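Local coordinates for protein cellulose hydrolase (Bacillus licheniformis, PDB 4YZT) that hydrolyses beta-1,4-glucosidic bonds of cellulose as a family 5 endoglucanase, using a TIM barrel joined to two beta-rich modules, at residues A[67-72]-A[330-335]; A[201-206]-A[254-259]; A[222-227]-A[284-289]; A[289-294]-A[325-330]. All coordinates share one frame; numbering follows the deposited sequence.

Interaction 1: A[67-72]-A[330-335]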
loop_
_atom_site.group_PDB
_atom_site.type_symbol
_atom_site.label_atom_id
_atom_site.label_comp_id
_atom_site.label_asym_id
_atom_site.label_seq_id
_atom_site.Cartn_x
_atom_site.Cartn_y
_atom_site.Cartn_z
ATOM N N GLY A 67 13.430 6.075 -9.068
ATOM C CA GLY A 67 14.369 6.470 -8.033
ATOM C C GLY A 67 14.364 5.600 -6.788
ATOM O O GLY A 67 14.910 5.998 -5.761
ATOM N N PHE A 68 13.764 4.415 -6.856
ATOM C CA PHE A 68 13.864 3.499 -5.710
ATOM C C PHE A 68 15.281 2.938 -5.629
ATOM O O PHE A 68 15.919 2.695 -6.654
ATOM C CB PHE A 68 12.819 2.384 -5.800
ATOM C CG PHE A 68 11.421 2.893 -5.641
ATOM C CD1 PHE A 68 10.881 3.065 -4.374
ATOM C CD2 PHE A 68 10.674 3.266 -6.750
ATOM C CE1 PHE A 68 9.590 3.566 -4.206
ATOM C CE2 PHE A 68 9.388 3.767 -6.590
ATOM C CZ PHE A 68 8.857 3.916 -5.313
ATOM N N LYS A 69 15.785 2.770 -4.412
ATOM C CA LYS A 69 17.130 2.223 -4.227
ATOM C C LYS A 69 17.113 0.710 -3.982
ATOM O O LYS A 69 18.125 0.026 -4.152
ATOM C CB LYS A 69 17.841 2.920 -3.070
ATOM C CG LYS A 69 18.168 4.380 -3.333
ATOM C CD LYS A 69 19.010 4.932 -2.193
ATOM C CE LYS A 69 19.269 6.421 -2.328
ATOM N NZ LYS A 69 20.046 6.911 -1.149
ATOM N N SER A 70 15.976 0.181 -3.563
ATOM C CA SER A 70 15.904 -1.251 -3.284
ATOM C C SER A 70 14.574 -1.846 -3.740
ATOM O O SER A 70 13.585 -1.131 -3.883
ATOM C CB SER A 70 16.120 -1.523 -1.788
ATOM O OG SER A 70 15.118 -0.903 -0.999
ATOM N N VAL A 71 14.577 -3.149 -4.011
ATOM C CA VAL A 71 13.361 -3.864 -4.344
ATOM C C VAL A 71 13.258 -5.130 -3.500
ATOM O O VAL A 71 14.259 -5.775 -3.190
ATOM C CB VAL A 71 13.272 -4.230 -5.856
ATOM C CG1 VAL A 71 13.399 -2.971 -6.719
ATOM C CG2 VAL A 71 14.326 -5.256 -6.248
ATOM N N ARG A 72 12.034 -5.454 -3.115
ATOM C CA ARG A 72 11.735 -6.717 -2.458
ATOM C C ARG A 72 11.023 -7.627 -3.440
ATOM O O ARG A 72 10.059 -7.218 -4.076
ATOM C CB ARG A 72 10.874 -6.493 -1.213
ATOM C CG ARG A 72 10.416 -7.756 -0.483
ATOM C CD ARG A 72 10.000 -7.333 0.913
ATOM N NE ARG A 72 9.576 -8.380 1.851
ATOM C CZ ARG A 72 8.313 -8.732 2.097
ATOM N NH1 ARG A 72 7.304 -8.196 1.406
ATOM N NH2 ARG A 72 8.051 -9.655 3.027
ATOM N N ALA A 330 10.739 11.740 0.352
ATOM C CA ALA A 330 10.717 11.467 1.780
ATOM C C ALA A 330 11.682 10.330 2.147
ATOM O O ALA A 330 12.296 10.354 3.211
ATOM C CB ALA A 330 9.302 11.136 2.236
ATOM N N GLY A 331 11.827 9.355 1.257
ATOM C CA GLY A 331 12.705 8.225 1.510
ATOM C C GLY A 331 14.175 8.604 1.454
ATOM O O GLY A 331 15.032 7.818 1.881
ATOM N N ARG A 332 14.465 9.794 0.916
ATOM C CA ARG A 332 15.815 10.365 0.933
ATOM C C ARG A 332 15.969 11.433 2.014
ATOM O O ARG A 332 16.965 12.165 2.040
ATOM C CB ARG A 332 16.155 10.960 -0.437
ATOM C CG ARG A 332 16.466 9.916 -1.485
ATOM C CD ARG A 332 16.516 10.503 -2.900
ATOM N NE ARG A 332 17.085 9.533 -3.832
ATOM C CZ ARG A 332 16.415 8.507 -4.356
ATOM N NH1 ARG A 332 15.133 8.322 -4.041
ATOM N NH2 ARG A 332 17.025 7.664 -5.191
ATOM N N GLY A 333 14.975 11.533 2.893
ATOM C CA GLY A 333 15.022 12.477 3.999
ATOM C C GLY A 333 14.615 13.898 3.646
ATOM O O GLY A 333 14.933 14.833 4.373
ATOM N N VAL A 334 13.913 14.060 2.530
ATOM C CA VAL A 334 13.491 15.386 2.074
ATOM C C VAL A 334 11.994 15.569 2.321
ATOM O O VAL A 334 11.177 14.850 1.764
ATOM C CB VAL A 334 13.808 15.585 0.580
ATOM C CG1 VAL A 334 13.405 16.980 0.113
ATOM C CG2 VAL A 334 15.295 15.330 0.320
ATOM N N PRO A 335 11.630 16.502 3.201
ATOM C CA PRO A 335 10.210 16.756 3.467
ATOM C C PRO A 335 9.460 17.330 2.260
ATOM O O PRO A 335 10.021 18.097 1.468
ATOM C CB PRO A 335 10.247 17.771 4.607
ATOM C CG PRO A 335 11.569 17.510 5.285
ATOM C CD PRO A 335 12.507 17.187 4.164
#

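Interaction 2: A[201-206]-A[254-259]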
loop_
_atom_site.group_PDB
_atom_site.type_symbol
_atom_site.label_atom_id
_atom_site.label_comp_id
_atom_site.label_asym_id
_atom_site.label_seq_id
_atom_site.Cartn_x
_atom_site.Cartn_y
_atom_site.Cartn_z
ATOM N N ASP A 201 5.383 -10.926 11.217
ATOM C CA ASP A 201 6.151 -9.712 10.950
ATOM C C ASP A 201 5.550 -8.536 11.711
ATOM O O ASP A 201 5.529 -7.411 11.228
ATOM C CB ASP A 201 6.202 -9.405 9.443
ATOM C CG ASP A 201 7.182 -10.304 8.698
ATOM O OD1 ASP A 201 8.238 -10.649 9.271
ATOM O OD2 ASP A 201 6.891 -10.676 7.543
ATOM N N ASN A 202 5.045 -8.809 12.905
ATOM C CA ASN A 202 4.325 -7.796 13.657
ATOM C C ASN A 202 5.267 -7.036 14.591
ATOM O O ASN A 202 6.154 -7.615 15.222
ATOM C CB ASN A 202 3.158 -8.438 14.428
ATOM C CG ASN A 202 2.474 -7.469 15.374
ATOM O OD1 ASN A 202 2.903 -7.303 16.513
ATOM N ND2 ASN A 202 1.403 -6.830 14.910
ATOM N N LYS A 203 5.060 -5.729 14.670
ATOM C CA LYS A 203 5.925 -4.844 15.443
ATOM C C LYS A 203 5.898 -5.160 16.947
ATOM O O LYS A 203 6.915 -5.087 17.634
ATOM C CB LYS A 203 5.506 -3.402 15.165
ATOM C CG LYS A 203 5.771 -2.412 16.254
ATOM C CD LYS A 203 4.855 -1.221 16.071
ATOM C CE LYS A 203 3.507 -1.445 16.740
ATOM N NZ LYS A 203 3.550 -1.152 18.206
ATOM N N ASP A 204 4.739 -5.547 17.461
ATOM C CA ASP A 204 4.648 -5.820 18.888
ATOM C C ASP A 204 5.281 -7.163 19.226
ATOM O O ASP A 204 5.879 -7.317 20.290
ATOM C CB ASP A 204 3.192 -5.749 19.346
ATOM C CG ASP A 204 2.640 -4.339 19.269
ATOM O OD1 ASP A 204 3.350 -3.404 19.692
ATOM O OD2 ASP A 204 1.516 -4.155 18.756
ATOM N N GLU A 205 5.190 -8.121 18.309
ATOM C CA GLU A 205 5.888 -9.386 18.507
ATOM C C GLU A 205 7.399 -9.164 18.517
ATOM O O GLU A 205 8.128 -9.771 19.325
ATOM C CB GLU A 205 5.510 -10.401 17.428
ATOM C CG GLU A 205 4.036 -10.784 17.419
ATOM C CD GLU A 205 3.607 -11.653 18.602
ATOM O OE1 GLU A 205 4.439 -12.388 19.180
ATOM O OE2 GLU A 205 2.405 -11.608 18.944
ATOM N N LEU A 206 7.873 -8.306 17.616
ATOM C CA LEU A 206 9.291 -7.995 17.549
ATOM C C LEU A 206 9.789 -7.403 18.884
ATOM O O LEU A 206 10.911 -7.665 19.334
ATOM C CB LEU A 206 9.562 -7.014 16.393
ATOM C CG LEU A 206 11.030 -6.788 16.054
ATOM C CD1 LEU A 206 11.585 -7.997 15.318
ATOM C CD2 LEU A 206 11.173 -5.530 15.225
ATOM N N LYS A 254 8.462 4.392 17.277
ATOM C CA LYS A 254 9.550 4.839 18.168
ATOM C C LYS A 254 10.141 3.748 19.098
ATOM O O LYS A 254 11.361 3.691 19.276
ATOM C CB LYS A 254 9.076 6.031 19.014
ATOM C CG LYS A 254 10.147 6.630 19.934
ATOM C CD LYS A 254 9.590 7.820 20.703
ATOM C CE LYS A 254 10.627 8.444 21.616
ATOM N NZ LYS A 254 10.072 9.656 22.277
ATOM N N PRO A 255 9.305 2.878 19.704
ATOM C CA PRO A 255 9.908 1.841 20.560
ATOM C C PRO A 255 10.835 0.872 19.821
ATOM O O PRO A 255 11.697 0.250 20.461
ATOM C CB PRO A 255 8.687 1.090 21.110
ATOM C CG PRO A 255 7.592 2.085 21.081
ATOM C CD PRO A 255 7.838 2.902 19.842
ATOM N N VAL A 256 10.665 0.737 18.507
ATOM C CA VAL A 256 11.519 -0.157 17.723
ATOM C C VAL A 256 12.879 0.504 17.548
ATOM O O VAL A 256 13.923 -0.156 17.598
ATOM C CB VAL A 256 10.898 -0.500 16.348
ATOM C CG1 VAL A 256 11.856 -1.332 15.505
ATOM C CG2 VAL A 256 9.586 -1.251 16.541
ATOM N N TYR A 257 12.863 1.819 17.363
ATOM C CA TYR A 257 14.098 2.577 17.372
ATOM C C TYR A 257 14.788 2.449 18.729
ATOM O O TYR A 257 15.988 2.203 18.804
ATOM C CB TYR A 257 13.834 4.047 17.049
ATOM C CG TYR A 257 15.029 4.911 17.311
ATOM C CD1 TYR A 257 16.077 4.957 16.404
ATOM C CD2 TYR A 257 15.116 5.676 18.463
ATOM C CE1 TYR A 257 17.189 5.744 16.636
ATOM C CE2 TYR A 257 16.225 6.468 18.710
ATOM C CZ TYR A 257 17.258 6.497 17.788
ATOM O OH TYR A 257 18.362 7.284 18.015
ATOM N N GLU A 258 14.031 2.607 19.808
ATOM C CA GLU A 258 14.652 2.629 21.124
ATOM C C GLU A 258 15.229 1.274 21.552
ATOM O O GLU A 258 16.293 1.224 22.163
ATOM C CB GLU A 258 13.648 3.118 22.173
ATOM C CG GLU A 258 13.174 4.565 21.986
ATOM C CD GLU A 258 12.057 4.933 22.962
ATOM O OE1 GLU A 258 12.260 5.836 23.801
ATOM O OE2 GLU A 258 10.982 4.302 22.897
ATOM N N LYS A 259 14.540 0.180 21.243
ATOM C CA LYS A 259 15.000 -1.140 21.677
ATOM C C LYS A 259 16.091 -1.686 20.775
ATOM O O LYS A 259 17.016 -2.348 21.251
ATOM C CB LYS A 259 13.841 -2.149 21.729
ATOM C CG LYS A 259 14.260 -3.499 22.327
ATOM C CD LYS A 259 13.081 -4.407 22.626
ATOM C CE LYS A 259 13.530 -5.613 23.437
ATOM N NZ LYS A 259 12.359 -6.329 24.013
HETATM O O HOH W 1 12.008 -8.536 21.686
#

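Interaction 3: A[222-227]-A[284-289]. With BGC (beta-D-glucopyranose), chain B.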
loop_
_atom_site.group_PDB
_atom_site.type_symbol
_atom_site.label_atom_id
_atom_site.label_comp_id
_atom_site.label_asym_id
_atom_site.label_seq_id
_atom_site.Cartn_x
_atom_site.Cartn_y
_atom_site.Cartn_z
ATOM N N TYR A 222 9.564 -5.627 10.328
ATOM C CA TYR A 222 8.136 -5.704 10.627
ATOM C C TYR A 222 7.399 -5.100 9.437
ATOM O O TYR A 222 8.022 -4.498 8.542
ATOM C CB TYR A 222 7.784 -4.981 11.941
ATOM C CG TYR A 222 8.045 -3.489 11.954
ATOM C CD1 TYR A 222 7.028 -2.585 11.669
ATOM C CD2 TYR A 222 9.304 -2.982 12.266
ATOM C CE1 TYR A 222 7.264 -1.219 11.678
ATOM C CE2 TYR A 222 9.548 -1.606 12.282
ATOM C CZ TYR A 222 8.521 -0.732 11.984
ATOM O OH TYR A 222 8.738 0.628 11.997
ATOM N N HIS A 223 6.082 -5.285 9.410
ATOM C CA HIS A 223 5.237 -4.633 8.416
ATOM C C HIS A 223 4.346 -3.627 9.134
ATOM O O HIS A 223 4.014 -3.802 10.318
ATOM C CB HIS A 223 4.383 -5.656 7.652
ATOM C CG HIS A 223 5.189 -6.658 6.881
ATOM N ND1 HIS A 223 4.615 -7.734 6.240
ATOM C CD2 HIS A 223 6.521 -6.736 6.635
ATOM C CE1 HIS A 223 5.561 -8.439 5.637
ATOM N NE2 HIS A 223 6.728 -7.858 5.870
ATOM N N TYR A 224 3.941 -2.581 8.427
ATOM C CA TYR A 224 3.111 -1.562 9.060
ATOM C C TYR A 224 1.961 -1.164 8.171
ATOM O O TYR A 224 2.185 -0.623 7.086
ATOM C CB TYR A 224 3.942 -0.324 9.404
ATOM C CG TYR A 224 3.216 0.647 10.309
ATOM C CD1 TYR A 224 3.166 0.431 11.684
ATOM C CD2 TYR A 224 2.561 1.766 9.794
ATOM C CE1 TYR A 224 2.493 1.309 12.531
ATOM C CE2 TYR A 224 1.894 2.660 10.633
ATOM C CZ TYR A 224 1.862 2.421 12.003
ATOM O OH TYR A 224 1.204 3.285 12.857
ATOM N N TYR A 225 0.743 -1.409 8.645
ATOM C CA TYR A 225 -0.467 -1.077 7.889
ATOM C C TYR A 225 -1.538 -0.445 8.785
ATOM O O TYR A 225 -2.727 -0.742 8.642
ATOM C CB TYR A 225 -1.042 -2.327 7.231
ATOM C CG TYR A 225 -0.301 -2.875 6.021
ATOM C CD1 TYR A 225 -0.228 -2.149 4.824
ATOM C CD2 TYR A 225 0.277 -4.146 6.058
ATOM C CE1 TYR A 225 0.417 -2.666 3.709
ATOM C CE2 TYR A 225 0.920 -4.677 4.942
ATOM C CZ TYR A 225 0.980 -3.935 3.775
ATOM O OH TYR A 225 1.617 -4.465 2.671
ATOM N N SER A 226 -1.124 0.414 9.714
ATOM C CA SER A 226 -2.077 1.039 10.628
ATOM C C SER A 226 -2.396 2.480 10.260
ATOM O O SER A 226 -1.530 3.220 9.801
ATOM C CB SER A 226 -1.547 0.975 12.059
ATOM O OG SER A 226 -1.431 -0.377 12.456
ATOM N N PRO A 227 -3.669 2.884 10.440
ATOM C CA PRO A 227 -4.818 2.092 10.895
ATOM C C PRO A 227 -5.357 1.226 9.764
ATOM O O PRO A 227 -5.529 1.725 8.652
ATOM C CB PRO A 227 -5.859 3.153 11.309
ATOM C CG PRO A 227 -5.126 4.497 11.246
ATOM C CD PRO A 227 -4.020 4.302 10.261
ATOM N N TRP A 284 -1.658 11.279 0.446
ATOM C CA TRP A 284 -0.373 11.965 0.326
ATOM C C TRP A 284 0.210 12.244 1.709
ATOM O O TRP A 284 1.383 11.960 1.972
ATOM C CB TRP A 284 -0.523 13.265 -0.476
ATOM C CG TRP A 284 -0.925 13.036 -1.921
ATOM C CD1 TRP A 284 -1.035 11.835 -2.559
ATOM C CD2 TRP A 284 -1.272 14.040 -2.888
ATOM N NE1 TRP A 284 -1.423 12.028 -3.865
ATOM C CE2 TRP A 284 -1.585 13.370 -4.092
ATOM C CE3 TRP A 284 -1.346 15.439 -2.856
ATOM C CZ2 TRP A 284 -1.963 14.053 -5.257
ATOM C CZ3 TRP A 284 -1.735 16.121 -4.023
ATOM C CH2 TRP A 284 -2.039 15.426 -5.197
ATOM N N LEU A 285 -0.619 12.787 2.597
ATOM C CA LEU A 285 -0.212 13.050 3.981
ATOM C C LEU A 285 0.247 11.780 4.724
ATOM O O LEU A 285 1.217 11.807 5.479
ATOM C CB LEU A 285 -1.362 13.713 4.743
ATOM C CG LEU A 285 -1.062 14.158 6.179
ATOM C CD1 LEU A 285 0.050 15.220 6.178
ATOM C CD2 LEU A 285 -2.310 14.701 6.837
ATOM N N TYR A 286 -0.475 10.685 4.536
ATOM C CA TYR A 286 -0.122 9.417 5.167
ATOM C C TYR A 286 1.261 8.946 4.709
ATOM O O TYR A 286 2.126 8.596 5.526
ATOM C CB TYR A 286 -1.186 8.355 4.858
ATOM C CG TYR A 286 -0.939 7.030 5.550
ATOM C CD1 TYR A 286 -0.160 6.046 4.954
ATOM C CD2 TYR A 286 -1.467 6.771 6.814
ATOM C CE1 TYR A 286 0.080 4.840 5.591
ATOM C CE2 TYR A 286 -1.237 5.566 7.440
ATOM C CZ TYR A 286 -0.459 4.616 6.834
ATOM O OH TYR A 286 -0.222 3.412 7.466
ATOM N N HIS A 287 1.488 8.953 3.401
ATOM C CA HIS A 287 2.761 8.454 2.896
ATOM C C HIS A 287 3.924 9.360 3.311
ATOM O O HIS A 287 4.961 8.870 3.765
ATOM C CB HIS A 287 2.707 8.286 1.380
ATOM C CG HIS A 287 1.983 7.049 0.943
ATOM N ND1 HIS A 287 0.609 6.975 0.871
ATOM C CD2 HIS A 287 2.446 5.830 0.567
ATOM C CE1 HIS A 287 0.253 5.768 0.463
ATOM N NE2 HIS A 287 1.348 5.052 0.273
ATOM N N ASP A 288 3.761 10.674 3.189
ATOM C CA ASP A 288 4.829 11.583 3.587
ATOM C C ASP A 288 5.148 11.450 5.071
ATOM O O ASP A 288 6.312 11.427 5.465
ATOM C CB ASP A 288 4.474 13.040 3.283
ATOM C CG ASP A 288 5.563 13.996 3.729
ATOM O OD1 ASP A 288 6.616 14.069 3.053
ATOM O OD2 ASP A 288 5.380 14.661 4.770
ATOM N N THR A 289 4.104 11.349 5.887
ATOM C CA THR A 289 4.288 11.283 7.329
ATOM C C THR A 289 4.977 9.986 7.715
ATOM O O THR A 289 5.959 10.006 8.464
ATOM C CB THR A 289 2.947 11.393 8.084
ATOM O OG1 THR A 289 2.304 12.626 7.731
ATOM C CG2 THR A 289 3.165 11.356 9.591
HETATM C C2 BGC B . 1.344 -9.754 2.945
HETATM C C3 BGC B . 1.014 -9.356 1.549
HETATM C C4 BGC B . -0.358 -8.858 1.437
HETATM C C5 BGC B . -0.534 -7.679 2.395
HETATM C C6 BGC B . -1.865 -6.978 2.342
HETATM C C1 BGC B . 1.062 -8.522 3.761
HETATM O O1 BGC B . 1.629 -8.477 5.036
HETATM O O2 BGC B . 2.764 -10.066 3.104
HETATM O O3 BGC B . 1.278 -10.455 0.568
HETATM O O4 BGC B . -0.601 -8.467 0.038
HETATM O O5 BGC B . -0.344 -8.194 3.751
HETATM O O6 BGC B . -2.843 -7.891 2.814
HETATM O O HOH W 2 1.165 1.617 5.861
#

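Interaction 4: A[289-294]-A[325-330]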
loop_
_atom_site.group_PDB
_atom_site.type_symbol
_atom_site.label_atom_id
_atom_site.label_comp_id
_atom_site.label_asym_id
_atom_site.label_seq_id
_atom_site.Cartn_x
_atom_site.Cartn_y
_atom_site.Cartn_z
ATOM N N THR A 289 4.104 11.349 5.887
ATOM C CA THR A 289 4.288 11.283 7.329
ATOM C C THR A 289 4.977 9.986 7.715
ATOM O O THR A 289 5.959 10.006 8.464
ATOM C CB THR A 289 2.947 11.393 8.084
ATOM O OG1 THR A 289 2.304 12.626 7.731
ATOM C CG2 THR A 289 3.165 11.356 9.591
ATOM N N PHE A 290 4.476 8.860 7.206
ATOM C CA PHE A 290 5.085 7.587 7.564
ATOM C C PHE A 290 6.515 7.448 7.048
ATOM O O PHE A 290 7.396 7.001 7.782
ATOM C CB PHE A 290 4.274 6.393 7.063
ATOM C CG PHE A 290 4.852 5.089 7.510
ATOM C CD1 PHE A 290 4.723 4.687 8.832
ATOM C CD2 PHE A 290 5.572 4.287 6.630
ATOM C CE1 PHE A 290 5.287 3.506 9.272
ATOM C CE2 PHE A 290 6.134 3.096 7.060
ATOM C CZ PHE A 290 5.993 2.707 8.377
ATOM N N VAL A 291 6.760 7.814 5.797
ATOM C CA VAL A 291 8.106 7.620 5.267
ATOM C C VAL A 291 9.104 8.542 5.979
ATOM O O VAL A 291 10.234 8.130 6.255
ATOM C CB VAL A 291 8.148 7.835 3.739
ATOM C CG1 VAL A 291 9.597 7.702 3.207
ATOM C CG2 VAL A 291 7.251 6.810 3.072
ATOM N N ARG A 292 8.689 9.769 6.296
ATOM C CA ARG A 292 9.573 10.676 7.034
ATOM C C ARG A 292 9.868 10.135 8.429
ATOM O O ARG A 292 10.974 10.279 8.921
ATOM C CB ARG A 292 8.985 12.094 7.129
ATOM C CG ARG A 292 9.042 12.864 5.808
ATOM C CD ARG A 292 9.045 14.380 5.990
ATOM N NE ARG A 292 7.743 14.933 6.360
ATOM C CZ ARG A 292 7.372 15.216 7.607
ATOM N NH1 ARG A 292 8.202 14.986 8.616
ATOM N NH2 ARG A 292 6.166 15.724 7.847
ATOM N N LEU A 293 8.884 9.509 9.068
ATOM C CA LEU A 293 9.111 8.927 10.388
ATOM C C LEU A 293 10.066 7.729 10.314
ATOM O O LEU A 293 10.967 7.598 11.149
ATOM C CB LEU A 293 7.792 8.519 11.041
ATOM C CG LEU A 293 6.932 9.664 11.575
ATOM C CD1 LEU A 293 5.514 9.162 11.943
ATOM C CD2 LEU A 293 7.621 10.299 12.785
ATOM N N ALA A 294 9.880 6.866 9.318
ATOM C CA ALA A 294 10.811 5.758 9.098
ATOM C C ALA A 294 12.237 6.294 8.886
ATOM O O ALA A 294 13.200 5.810 9.482
ATOM C CB ALA A 294 10.370 4.918 7.910
ATOM N N GLU A 325 6.219 10.412 -6.051
ATOM C CA GLU A 325 7.288 11.386 -5.885
ATOM C C GLU A 325 7.494 11.720 -4.408
ATOM O O GLU A 325 8.629 11.938 -3.973
ATOM C CB GLU A 325 7.006 12.666 -6.681
ATOM C CG GLU A 325 6.906 12.483 -8.199
ATOM C CD GLU A 325 8.173 11.945 -8.860
ATOM O OE1 GLU A 325 9.241 11.875 -8.210
ATOM O OE2 GLU A 325 8.095 11.610 -10.064
ATOM N N ILE A 326 6.404 11.744 -3.645
ATOM C CA ILE A 326 6.487 11.955 -2.211
ATOM C C ILE A 326 7.339 10.861 -1.559
ATOM O O ILE A 326 8.204 11.159 -0.742
ATOM C CB ILE A 326 5.086 12.001 -1.572
ATOM C CG1 ILE A 326 4.466 13.379 -1.809
ATOM C CG2 ILE A 326 5.152 11.719 -0.080
ATOM C CD1 ILE A 326 2.983 13.465 -1.459
ATOM N N VAL A 327 7.113 9.604 -1.933
ATOM C CA VAL A 327 7.876 8.495 -1.347
ATOM C C VAL A 327 9.365 8.586 -1.698
ATOM O O VAL A 327 10.225 8.396 -0.844
ATOM C CB VAL A 327 7.305 7.128 -1.810
ATOM C CG1 VAL A 327 8.274 5.981 -1.504
ATOM C CG2 VAL A 327 5.946 6.872 -1.151
ATOM N N ILE A 328 9.654 8.902 -2.953
ATOM C CA ILE A 328 11.020 9.084 -3.434
ATOM C C ILE A 328 11.786 10.174 -2.668
ATOM O O ILE A 328 12.943 9.984 -2.277
ATOM C CB ILE A 328 10.999 9.424 -4.941
ATOM C CG1 ILE A 328 10.479 8.213 -5.715
ATOM C CG2 ILE A 328 12.382 9.869 -5.440
ATOM C CD1 ILE A 328 11.247 6.941 -5.431
ATOM N N GLN A 329 11.138 11.313 -2.456
ATOM C CA GLN A 329 11.772 12.426 -1.746
ATOM C C GLN A 329 11.859 12.142 -0.238
ATOM O O GLN A 329 12.924 12.265 0.376
ATOM C CB GLN A 329 11.000 13.718 -2.012
ATOM C CG GLN A 329 11.050 14.155 -3.473
ATOM C CD GLN A 329 12.455 14.511 -3.910
ATOM O OE1 GLN A 329 13.207 15.134 -3.161
ATOM N NE2 GLN A 329 12.819 14.121 -5.133
ATOM N N ALA A 330 10.739 11.740 0.352
ATOM C CA ALA A 330 10.717 11.467 1.780
ATOM C C ALA A 330 11.682 10.330 2.147
ATOM O O ALA A 330 12.296 10.354 3.211
ATOM C CB ALA A 330 9.302 11.136 2.236
#

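Interaction 1: A[67-72]-A[330-335]
The Schellman motif that closes helix 57-66 offers its glycine carbonyl, G67 O, to the guanidinium of R332, which arrives from the turn after helix 321-330. R332 grips that single oxygen end-on: NH2 lies 2.8 Å from G67 O and NH1 2.9 Å from G67 O, with the oxygen in the guanidinium plane. Neither bond is straight, the N-H...O angles being 148° and 139°, as expected when two nitrogens share one acceptor. Extended from CG to NE, the R332 chain carries the guanidinium across to G67. R332 also stands beside a Schellman motif, since G333 (positive phi) ends helix 321-330 with G333 N bonded to A330 O; NH1 also turns back to I328 O of the same helix, so the arginine spans the C-terminal ends of two barrel helices. Over one guanidinium face lies K69, its CE 3.8 Å from R332 NH2, while K69 NZ, 4.8 Å from R332 NE, is held by E29 O. With a leucine in place of R332, G67 O would probably lose both donors and the K69 methylenes the flat group they lie against.

Interaction 2: A[201-206]-A[254-259]
K203 meets V256 with the aliphatic part of its side chain, where helix 203-208 faces helix 243-261. Its CB rests on the Y222 ring. The next atom, CG, swings away from the backbone N (chi1 152°) and touches V256 CG2 at 4.0 Å. Beyond it the chain bends at chi3 (86°) and again at chi4, which brings NZ back to its own helix: NZ lies 2.7 Å from D204 OD1 in a salt bridge, approaching from above the carboxylate plane, and makes a weak bond to D252 O of the opposite helix. An alanine at K203 would probably leave D204 without its charged mate and open a gap beside V256 CG2. The other V256 branch, CG1, faces L206 CD2 at 4.3 Å, a looser apolar contact. Farther along, a water 2.7 Å from L206 O also meets K259 NZ, which itself bonds L207 O. N202 caps the start of helix 203-208, its OD1 accepting from E205 N on a lone pair and, weakly, from D204 N. Both helices lie on the outside of the barrel: V256 reaches between them down to Y222 of strand 218-224 and to M299 of strand 299-303.

Interaction 3: A[222-227]-A[284-289]
A cis peptide, between S226 and P227, presents its carbonyl to the phenol of Y286: Y286 OH donates to S226 O at 2.7 Å, from 42° above the carbonyl plane and not along a lone pair. S226 O lies at the edge of the Y286 ring, near its plane, and P227 CD approaches the same ring at 4.2 Å from Y286 CE2. With CG turned anti to the backbone N (chi1 -176°), the Y286 side chain reaches out from helix 280-296 to the loop. A water completes the junction, donating to Y286 OH at 2.8 Å and to Y224 O at 2.7 Å, so the phenol oxygen both gives and receives. The Y224 side chain crosses that of Y286 obliquely, CE2 3.9 Å from Y286 OH, while Y224 OH bonds D252. Strand 218-224 of the TIM barrel leads into this loop at its C-terminal end, where family 5 enzymes carry their active site. There H223 ND1 makes a weak bond to glucose O1 at 3.3 Å and also hydrogen-bonds E162 OE2, and Y225 OH bonds E271. In this family the glutamates corresponding to E162 and E271 are probably the acid/base and the nucleophile. The edge of the Y225 ring faces the same sugar oxygen, CE2 3.9 Å from glucose O1. W240 meets the Y286 ring edge-to-face.

Interaction 4: A[289-294]-A[325-330]
V291 packs tightly against the end of helix 321-330, its CG1 sitting 3.6 Å from A330 CB and 3.5 Å from A330 C. The V291 methyl CG1, pointing opposite the backbone N (chi1 177°), is directed over the alanine, whose small side chain lets the backbones come close: the CA atoms of R292 and A330 are only 5.4 Å apart. The second branch is less snug, V291 CG2 lying 4.4 Å from V327 CG2. No hydrogen bond crosses this interface; it is held by apolar packing alone. On the solvent side the contact thins to one methylene, R292 CG, which stands 4.0 Å from A330 CB. The R292 chain then bends at chi3 (-75°), and NE forms a salt bridge with D288, one turn earlier in the same helix; farther out, R292 also reaches N362 in the X2 carbohydrate-binding domain. The two helical segments run nearly parallel, their axes 9.1 Å apart at closest approach and crossing at -16°, as suits adjacent helices on the outer wall of a TIM barrel. Beneath the pair, V291 and V327 both rest on Y272 of strand 267-272, and on the far flank of helix 280-296 F290 and L293 touch M249 of helix 243-261.

Overall arrangement
Three contacts lie within the TIM barrel, and interaction 1 ties it to the loop that leaves its last helix. Interactions 2 and 4 are buried helix-helix packing, mostly apolar, whereas interaction 1 lies at the surface and rests on a charged arginine gripping a backbone carbonyl. Interaction 3, partly buried and nearest the sugar, mixes hydrogen bonds, a bridging water and aromatic rings. Helix 280-296 serves both 3 and 4, which share T289, and the Y224 ring touches F290. Interactions 1 and 4 meet at A330, with centres about 7 Å apart, around the end of helix 321-330. Strand 218-224 links 2 with 3 through Y222, whereas 2 and 4 do not touch.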